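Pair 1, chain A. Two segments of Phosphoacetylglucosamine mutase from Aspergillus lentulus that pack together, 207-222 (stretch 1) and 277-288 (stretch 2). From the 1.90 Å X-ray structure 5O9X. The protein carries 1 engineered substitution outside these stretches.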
# COMPACT_ATOMS: atom_id res chain seq x y z
N LYS A 207 3.60 8.29 27.08
CA LYS A 207 4.54 9.09 26.31
C LYS A 207 5.46 8.18 25.53
O LYS A 207 5.82 7.10 26.01
CB LYS A 207 5.42 9.93 27.27
CG LYS A 207 4.65 11.13 27.86
CD LYS A 207 5.59 12.25 28.27
CE LYS A 207 4.88 13.21 29.19
NZ LYS A 207 5.07 14.62 28.71
N VAL A 208 5.83 8.63 24.33
CA VAL A 208 6.86 8.02 23.53
C VAL A 208 8.21 8.24 24.22
O VAL A 208 8.41 9.29 24.78
CB VAL A 208 6.88 8.72 22.13
CG1 VAL A 208 8.10 8.34 21.34
CG2 VAL A 208 5.60 8.33 21.39
N LYS A 209 9.13 7.32 24.08
CA LYS A 209 10.45 7.52 24.61
C LYS A 209 11.39 7.36 23.41
O LYS A 209 11.24 6.40 22.61
CB LYS A 209 10.64 6.45 25.72
CG LYS A 209 12.06 5.98 26.03
CD LYS A 209 12.78 6.83 27.10
CE LYS A 209 14.30 6.62 27.09
NZ LYS A 209 14.92 6.76 25.72
N GLY A 210 12.39 8.26 23.36
CA GLY A 210 13.48 8.31 22.40
C GLY A 210 12.95 8.90 21.07
O GLY A 210 11.75 8.88 20.79
N SER A 211 13.87 9.32 20.23
CA SER A 211 13.52 9.94 18.95
C SER A 211 13.09 8.83 17.96
O SER A 211 13.42 7.62 18.15
CB SER A 211 14.75 10.65 18.41
OG SER A 211 15.84 9.74 18.31
N LEU A 212 12.45 9.29 16.88
CA LEU A 212 12.16 8.47 15.72
C LEU A 212 12.82 9.17 14.50
O LEU A 212 12.51 10.32 14.23
CB LEU A 212 10.60 8.32 15.59
CG LEU A 212 10.19 7.64 14.22
CD1 LEU A 212 10.62 6.16 14.17
CD2 LEU A 212 8.69 7.68 14.06
N THR A 213 13.71 8.49 13.79
CA THR A 213 14.37 9.06 12.58
C THR A 213 13.72 8.43 11.32
O THR A 213 13.88 7.21 11.06
CB THR A 213 15.93 8.83 12.62
OG1 THR A 213 16.41 9.34 13.88
CG2 THR A 213 16.71 9.56 11.43
N VAL A 214 13.05 9.26 10.52
CA VAL A 214 12.18 8.76 9.44
C VAL A 214 12.82 9.17 8.11
O VAL A 214 12.97 10.39 7.75
CB VAL A 214 10.73 9.36 9.48
CG1 VAL A 214 9.89 8.75 8.36
CG2 VAL A 214 10.04 9.08 10.81
N ASP A 215 13.28 8.15 7.41
CA ASP A 215 13.77 8.28 6.01
C ASP A 215 12.58 8.41 5.12
O ASP A 215 11.76 7.47 5.01
CB ASP A 215 14.60 7.03 5.70
CG ASP A 215 14.70 6.69 4.22
OD1 ASP A 215 14.67 7.62 3.38
OD2 ASP A 215 14.84 5.44 3.93
N CYS A 216 12.49 9.52 4.39
CA CYS A 216 11.26 9.83 3.63
C CYS A 216 11.47 9.64 2.11
O CYS A 216 10.65 10.15 1.25
CB CYS A 216 10.71 11.24 3.94
SG CYS A 216 10.16 11.40 5.66
N ALA A 217 12.49 8.85 1.80
CA ALA A 217 12.67 8.33 0.42
C ALA A 217 12.86 9.42 -0.62
O ALA A 217 12.75 9.18 -1.87
CB ALA A 217 11.47 7.36 0.04
N ASN A 218 13.18 10.64 -0.15
CA ASN A 218 13.24 11.90 -1.02
C ASN A 218 11.93 12.12 -1.79
O ASN A 218 11.95 12.61 -2.95
CB ASN A 218 14.43 11.83 -2.00
CG ASN A 218 15.75 11.71 -1.27
OD1 ASN A 218 16.58 10.72 -1.51
ND2 ASN A 218 15.95 12.61 -0.36
N GLY A 219 10.81 11.66 -1.20
CA GLY A 219 9.49 11.79 -1.83
C GLY A 219 8.56 12.76 -1.11
O GLY A 219 8.93 13.35 -0.09
N VAL A 220 7.30 12.79 -1.59
CA VAL A 220 6.25 13.67 -1.13
C VAL A 220 5.96 13.41 0.37
O VAL A 220 5.59 14.34 1.07
CB VAL A 220 4.93 13.45 -1.94
CG1 VAL A 220 4.40 12.01 -1.84
CG2 VAL A 220 3.96 14.56 -1.62
N GLY A 221 6.27 12.22 0.86
CA GLY A 221 6.06 12.01 2.32
C GLY A 221 6.90 12.88 3.22
O GLY A 221 6.48 13.12 4.36
N GLY A 222 8.09 13.33 2.77
CA GLY A 222 9.00 14.22 3.60
C GLY A 222 8.36 15.56 3.95
O GLY A 222 8.11 15.87 5.17
N LEU A 277 21.05 1.97 18.71
CA LEU A 277 19.76 2.03 19.41
C LEU A 277 18.78 3.17 18.98
O LEU A 277 17.68 3.24 19.53
CB LEU A 277 19.94 2.08 20.97
CG LEU A 277 20.72 0.94 21.70
CD1 LEU A 277 20.70 1.14 23.23
CD2 LEU A 277 20.17 -0.42 21.31
N ASP A 278 19.14 4.05 18.02
CA ASP A 278 18.14 5.01 17.53
C ASP A 278 16.97 4.22 16.84
O ASP A 278 17.25 3.37 15.95
CB ASP A 278 18.74 5.97 16.51
CG ASP A 278 19.53 7.11 17.18
OD1 ASP A 278 19.40 7.29 18.43
OD2 ASP A 278 20.25 7.81 16.44
N ARG A 279 15.72 4.54 17.18
CA ARG A 279 14.58 3.87 16.50
C ARG A 279 14.41 4.58 15.14
O ARG A 279 14.29 5.82 15.14
CB ARG A 279 13.32 4.08 17.33
CG ARG A 279 12.02 3.41 16.79
CD ARG A 279 10.97 3.42 17.88
NE ARG A 279 10.37 4.78 18.18
CZ ARG A 279 10.69 5.57 19.23
NH1 ARG A 279 11.68 5.23 20.06
NH2 ARG A 279 10.07 6.74 19.39
N CYS A 280 14.41 3.81 14.03
CA CYS A 280 14.26 4.41 12.69
C CYS A 280 13.08 3.79 11.94
O CYS A 280 12.66 2.67 12.23
CB CYS A 280 15.52 4.12 11.87
SG CYS A 280 17.03 4.84 12.63
N ALA A 281 12.66 4.48 10.88
CA ALA A 281 11.68 3.90 9.94
C ALA A 281 11.92 4.48 8.56
O ALA A 281 12.57 5.53 8.41
CB ALA A 281 10.27 4.19 10.41
N SER A 282 11.46 3.78 7.53
CA SER A 282 11.57 4.32 6.17
C SER A 282 10.21 4.27 5.53
O SER A 282 9.54 3.25 5.60
CB SER A 282 12.50 3.41 5.38
OG SER A 282 13.87 3.74 5.63
N LEU A 283 9.79 5.39 4.91
CA LEU A 283 8.61 5.42 4.06
C LEU A 283 9.08 5.14 2.63
O LEU A 283 10.26 5.09 2.38
CB LEU A 283 8.06 6.88 4.03
CG LEU A 283 7.65 7.44 5.40
CD1 LEU A 283 7.10 8.86 5.25
CD2 LEU A 283 6.63 6.50 6.07
N ASP A 284 8.16 4.99 1.70
CA ASP A 284 8.60 4.97 0.29
C ASP A 284 8.18 6.27 -0.40
O ASP A 284 7.71 7.19 0.27
CB ASP A 284 8.19 3.66 -0.46
CG ASP A 284 6.72 3.57 -0.68
OD1 ASP A 284 5.96 4.36 -0.02
OD2 ASP A 284 6.30 2.70 -1.50
N GLY A 285 8.44 6.35 -1.72
CA GLY A 285 8.26 7.59 -2.53
C GLY A 285 6.84 8.17 -2.57
O GLY A 285 6.71 9.38 -2.76
N ASP A 286 5.77 7.36 -2.42
CA ASP A 286 4.38 7.95 -2.29
C ASP A 286 3.81 7.82 -0.85
O ASP A 286 2.59 8.01 -0.59
CB ASP A 286 3.39 7.36 -3.31
CG ASP A 286 3.08 5.89 -3.07
OD1 ASP A 286 3.93 5.25 -2.41
OD2 ASP A 286 2.01 5.35 -3.57
N ALA A 287 4.69 7.45 0.08
CA ALA A 287 4.36 7.27 1.51
C ALA A 287 3.19 6.27 1.71
O ALA A 287 2.25 6.51 2.49
CB ALA A 287 4.07 8.62 2.19
N ASP A 288 3.28 5.13 1.02
CA ASP A 288 2.30 4.14 1.28
C ASP A 288 2.87 2.79 1.74
O ASP A 288 2.18 1.76 1.73
CB ASP A 288 1.37 4.01 0.08
CG ASP A 288 -0.04 3.59 0.53
OD1 ASP A 288 -0.41 3.80 1.72
OD2 ASP A 288 -0.69 2.98 -0.29
O HOH W 1 16.01 7.92 16.12
O HOH W 2 15.22 6.13 19.50
O HOH W 3 19.03 9.42 14.26
O HOH W 4 7.97 9.94 0.76
O HOH W 5 7.11 11.64 -4.26

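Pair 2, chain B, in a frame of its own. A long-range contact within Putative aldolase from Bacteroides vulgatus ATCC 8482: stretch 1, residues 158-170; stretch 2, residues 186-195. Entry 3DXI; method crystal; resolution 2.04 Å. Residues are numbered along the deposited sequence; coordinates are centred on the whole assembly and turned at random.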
# COMPACT_ATOMS: atom_id res chain seq x y z
N ASP B 158 1.77 21.77 21.06
CA ASP B 158 2.15 22.46 19.83
C ASP B 158 1.77 21.50 18.72
O ASP B 158 1.76 21.85 17.54
CB ASP B 158 3.65 22.73 19.82
CG ASP B 158 4.03 23.85 20.75
OD1 ASP B 158 3.75 25.01 20.40
OD2 ASP B 158 4.59 23.56 21.83
N LEU B 159 1.46 20.28 19.12
CA LEU B 159 1.07 19.23 18.20
C LEU B 159 0.35 18.10 18.93
O LEU B 159 0.82 17.61 19.95
CB LEU B 159 2.29 18.66 17.48
CG LEU B 159 1.99 17.40 16.66
CD1 LEU B 159 0.96 17.74 15.58
CD2 LEU B 159 3.27 16.84 16.03
N PHE B 160 -0.80 17.71 18.38
CA PHE B 160 -1.58 16.59 18.91
C PHE B 160 -1.57 15.58 17.76
O PHE B 160 -2.33 15.72 16.80
CB PHE B 160 -3.02 17.00 19.22
CG PHE B 160 -3.84 15.88 19.79
CD1 PHE B 160 -3.68 15.48 21.12
CD2 PHE B 160 -4.75 15.19 18.99
CE1 PHE B 160 -4.40 14.41 21.63
CE2 PHE B 160 -5.48 14.11 19.50
CZ PHE B 160 -5.30 13.72 20.83
N CYS B 161 -0.72 14.56 17.87
CA CYS B 161 -0.58 13.55 16.82
C CYS B 161 -1.42 12.28 17.05
O CYS B 161 -1.26 11.60 18.07
CB CYS B 161 0.90 13.17 16.69
SG CYS B 161 1.28 12.06 15.32
N MSE B 162 -2.31 11.98 16.11
CA MSE B 162 -3.15 10.78 16.21
C MSE B 162 -2.36 9.61 15.64
O MSE B 162 -1.97 9.62 14.48
CB MSE B 162 -4.45 10.98 15.42
CG MSE B 162 -5.21 12.25 15.77
SE MSE B 162 -6.84 12.40 14.75
CE MSE B 162 -6.09 12.61 12.98
N VAL B 163 -2.13 8.58 16.46
CA VAL B 163 -1.35 7.42 16.03
C VAL B 163 -2.16 6.17 15.68
O VAL B 163 -2.85 5.60 16.53
CB VAL B 163 -0.30 7.06 17.09
CG1 VAL B 163 0.56 5.90 16.62
CG2 VAL B 163 0.56 8.28 17.40
N ASP B 164 -2.04 5.75 14.43
CA ASP B 164 -2.70 4.55 13.90
C ASP B 164 -1.87 3.37 14.41
O ASP B 164 -1.21 2.68 13.63
CB ASP B 164 -2.71 4.64 12.37
CG ASP B 164 -3.22 3.37 11.70
OD1 ASP B 164 -4.06 2.66 12.28
OD2 ASP B 164 -2.78 3.11 10.55
N SER B 165 -1.91 3.16 15.72
CA SER B 165 -1.14 2.11 16.40
C SER B 165 -1.16 0.71 15.81
O SER B 165 -0.12 0.07 15.67
CB SER B 165 -1.54 2.05 17.88
OG SER B 165 -1.12 3.21 18.58
N PHE B 166 -2.35 0.23 15.45
CA PHE B 166 -2.48 -1.11 14.90
C PHE B 166 -2.32 -1.18 13.39
O PHE B 166 -2.12 -2.26 12.83
CB PHE B 166 -3.84 -1.70 15.30
CG PHE B 166 -4.07 -1.73 16.78
CD1 PHE B 166 -3.17 -2.38 17.63
CD2 PHE B 166 -5.19 -1.12 17.34
CE1 PHE B 166 -3.39 -2.41 19.01
CE2 PHE B 166 -5.41 -1.15 18.71
CZ PHE B 166 -4.51 -1.80 19.54
N GLY B 167 -2.41 -0.03 12.72
CA GLY B 167 -2.29 -0.01 11.28
C GLY B 167 -3.55 -0.55 10.63
O GLY B 167 -3.50 -1.19 9.58
N GLY B 168 -4.68 -0.30 11.27
CA GLY B 168 -5.95 -0.76 10.75
C GLY B 168 -6.99 0.33 10.57
O GLY B 168 -8.12 0.06 10.19
N ILE B 169 -6.61 1.57 10.85
CA ILE B 169 -7.53 2.70 10.71
C ILE B 169 -7.82 2.97 9.23
O ILE B 169 -6.92 2.88 8.39
CB ILE B 169 -6.95 3.97 11.39
CG1 ILE B 169 -8.09 4.93 11.75
CG2 ILE B 169 -5.94 4.66 10.49
CD1 ILE B 169 -8.97 4.42 12.86
N THR B 170 -9.07 3.27 8.90
CA THR B 170 -9.48 3.54 7.52
C THR B 170 -9.67 5.04 7.27
O THR B 170 -9.79 5.82 8.21
CB THR B 170 -10.81 2.82 7.19
OG1 THR B 170 -11.86 3.34 8.02
CG2 THR B 170 -10.67 1.32 7.43
N HIS B 186 -7.88 23.16 20.24
CA HIS B 186 -7.54 24.15 19.22
C HIS B 186 -6.14 23.96 18.67
O HIS B 186 -5.76 24.61 17.70
CB HIS B 186 -7.63 25.57 19.81
CG HIS B 186 -9.03 26.00 20.15
ND1 HIS B 186 -9.91 26.49 19.21
CD2 HIS B 186 -9.69 26.00 21.33
CE1 HIS B 186 -11.06 26.77 19.79
NE2 HIS B 186 -10.96 26.48 21.08
N VAL B 187 -5.36 23.08 19.29
CA VAL B 187 -3.98 22.86 18.86
C VAL B 187 -3.83 22.16 17.51
O VAL B 187 -4.73 21.47 17.04
CB VAL B 187 -3.18 22.05 19.92
CG1 VAL B 187 -3.21 22.78 21.25
CG2 VAL B 187 -3.74 20.64 20.05
N PRO B 188 -2.67 22.37 16.87
CA PRO B 188 -2.39 21.75 15.57
C PRO B 188 -2.54 20.23 15.71
O PRO B 188 -2.20 19.66 16.75
CB PRO B 188 -0.95 22.18 15.30
CG PRO B 188 -0.89 23.54 15.94
CD PRO B 188 -1.61 23.32 17.25
N VAL B 189 -3.06 19.58 14.68
CA VAL B 189 -3.24 18.13 14.74
C VAL B 189 -2.38 17.41 13.71
O VAL B 189 -2.12 17.94 12.62
CB VAL B 189 -4.73 17.75 14.50
CG1 VAL B 189 -4.91 16.24 14.61
CG2 VAL B 189 -5.61 18.48 15.52
N GLY B 190 -1.93 16.21 14.07
CA GLY B 190 -1.12 15.42 13.17
C GLY B 190 -1.61 13.98 13.07
O GLY B 190 -2.46 13.54 13.85
N PHE B 191 -1.07 13.25 12.10
CA PHE B 191 -1.43 11.85 11.89
C PHE B 191 -0.18 11.02 11.63
O PHE B 191 0.70 11.41 10.86
CB PHE B 191 -2.36 11.71 10.68
CG PHE B 191 -2.68 10.28 10.33
CD1 PHE B 191 -3.47 9.49 11.19
CD2 PHE B 191 -2.18 9.70 9.16
CE1 PHE B 191 -3.75 8.16 10.88
CE2 PHE B 191 -2.46 8.37 8.84
CZ PHE B 191 -3.25 7.59 9.70
N HIS B 192 -0.10 9.87 12.29
CA HIS B 192 1.02 8.96 12.10
C HIS B 192 0.39 7.61 11.77
O HIS B 192 -0.09 6.89 12.65
CB HIS B 192 1.87 8.85 13.37
CG HIS B 192 3.08 7.97 13.21
ND1 HIS B 192 4.34 8.37 13.58
CD2 HIS B 192 3.21 6.71 12.74
CE1 HIS B 192 5.20 7.39 13.34
NE2 HIS B 192 4.53 6.37 12.83
N GLY B 193 0.39 7.27 10.48
CA GLY B 193 -0.21 6.01 10.09
C GLY B 193 0.76 4.86 9.97
O GLY B 193 1.96 5.07 9.75
N HIS B 194 0.25 3.65 10.14
CA HIS B 194 1.08 2.46 9.98
C HIS B 194 0.61 1.78 8.70
O HIS B 194 -0.53 1.98 8.26
CB HIS B 194 0.94 1.53 11.19
CG HIS B 194 1.73 1.99 12.38
ND1 HIS B 194 1.70 1.34 13.59
CD2 HIS B 194 2.58 3.03 12.53
CE1 HIS B 194 2.49 1.96 14.44
NE2 HIS B 194 3.03 2.99 13.83
N ASP B 195 1.48 0.97 8.11
CA ASP B 195 1.17 0.34 6.84
C ASP B 195 0.73 -1.12 6.86
O ASP B 195 0.90 -1.82 5.86
CB ASP B 195 2.38 0.50 5.91
CG ASP B 195 2.01 1.17 4.60
OD1 ASP B 195 1.06 1.99 4.59
OD2 ASP B 195 2.67 0.89 3.57
O HOH W 6 -2.55 0.59 6.82

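Pair 1 and pair 2 are built on the same element, two parallel neighbouring strands followed by loops that remain in contact. Fourteen central residues superpose with an RMSD of 0.8 Å, and the strand axes diverge by 22° in pair 1 and 29° in pair 2. The hydrogen-bond ladder is equivalent. In pair 1, Thr213(A) N donates to Arg279(A) O (3.0 Å), Ala281(A) N to Thr213(A) O (3.0 Å), Asp215(A) N to Ala281(A) O (2.9 Å) and Leu283(A) N to Asp215(A) O (2.9 Å). In pair 2 the matching bonds run from Phe160(B) N to Pro188(B) O (2.9 Å), Gly190(B) N to Phe160(B) O (2.8 Å), Met162(B) N to Gly190(B) O (2.8 Å) and His192(B) N to Met162(B) O (2.9 Å). Because these bonds use backbone atoms alone, the register is kept while the side chains change.

The closest agreement in side chains is between Leu212(A) and Leu159(B), whose rotamers are both t, p and whose side-chain centres lie 0.7 Å apart. Their partners differ. Leu212(A) CD1 lies 4.2 Å from Ala281(A) N and 4.3 Å from Ala281(A) CB, and Leu159(B) CD1 comes nearer to the matching backbone, 3.6 Å from Gly190(B) N. Gly190(B), the match of Ala281(A), leaves room for this approach: a CB there would sit a tight 3.1 Å from Leu159(B) CD1.

Arg279(A) and Pro188(B) occupy one position with very different side chains. The arginine, which has the largest covered area in pair 1, folds back along the incoming loop, where NH1 donates to Lys209(A) O (2.8 Å) and NH2 to Gly210(A) O (3.1 Å). Both carbonyls lie at the edge of the guanidinium, near its plane, while Ser211(A) O sits over one face. Pro188(B) has no such reach and packs its CG 3.5 Å from Asp158(B) O.

On the face bearing Asp215(A) and Ser282(A), a polar pair is joined by a short hydrogen bond from Ser282(A) OG to Asp215(A) OD2 (2.6 Å). The matching residues are Met162(B), a selenomethionine, and Phe191(B), and here the contact is apolar: Met162(B) CE lies 4.5 Å from Phe191(B) CD1 and 4.2 Å from Val189(B) CG1. Phe191(B) also meets Ile169(B) CG2 at its ring edge, 4.1 Å from CZ.

Beyond the strands, small residues and water serve pair 1. Ala217(A) CB rests 3.5 Å from Leu283(A) O, and water 4 donates to both Cys216(A) O (2.7 Å) and Asp284(A) O (2.8 Å). At Gly219(A) a CB would clash with Gly285(A) O, so the absence of a side chain permits the close approach. In pair 2 the match of Ala217(A) is Asp164(B), which extends the ladder through its backbone N to His192(B) O (2.9 Å) and accepts from His194(B) N through OD2 (3.1 Å). Its OD1 accepts from Ile169(B) N (3.1 Å), so one carboxylate ties its own loop to the other stretch. His194(B), matching Gly285(A), adds a weak hydrogen bond from ND1 to Ser165(B) O (3.0 Å).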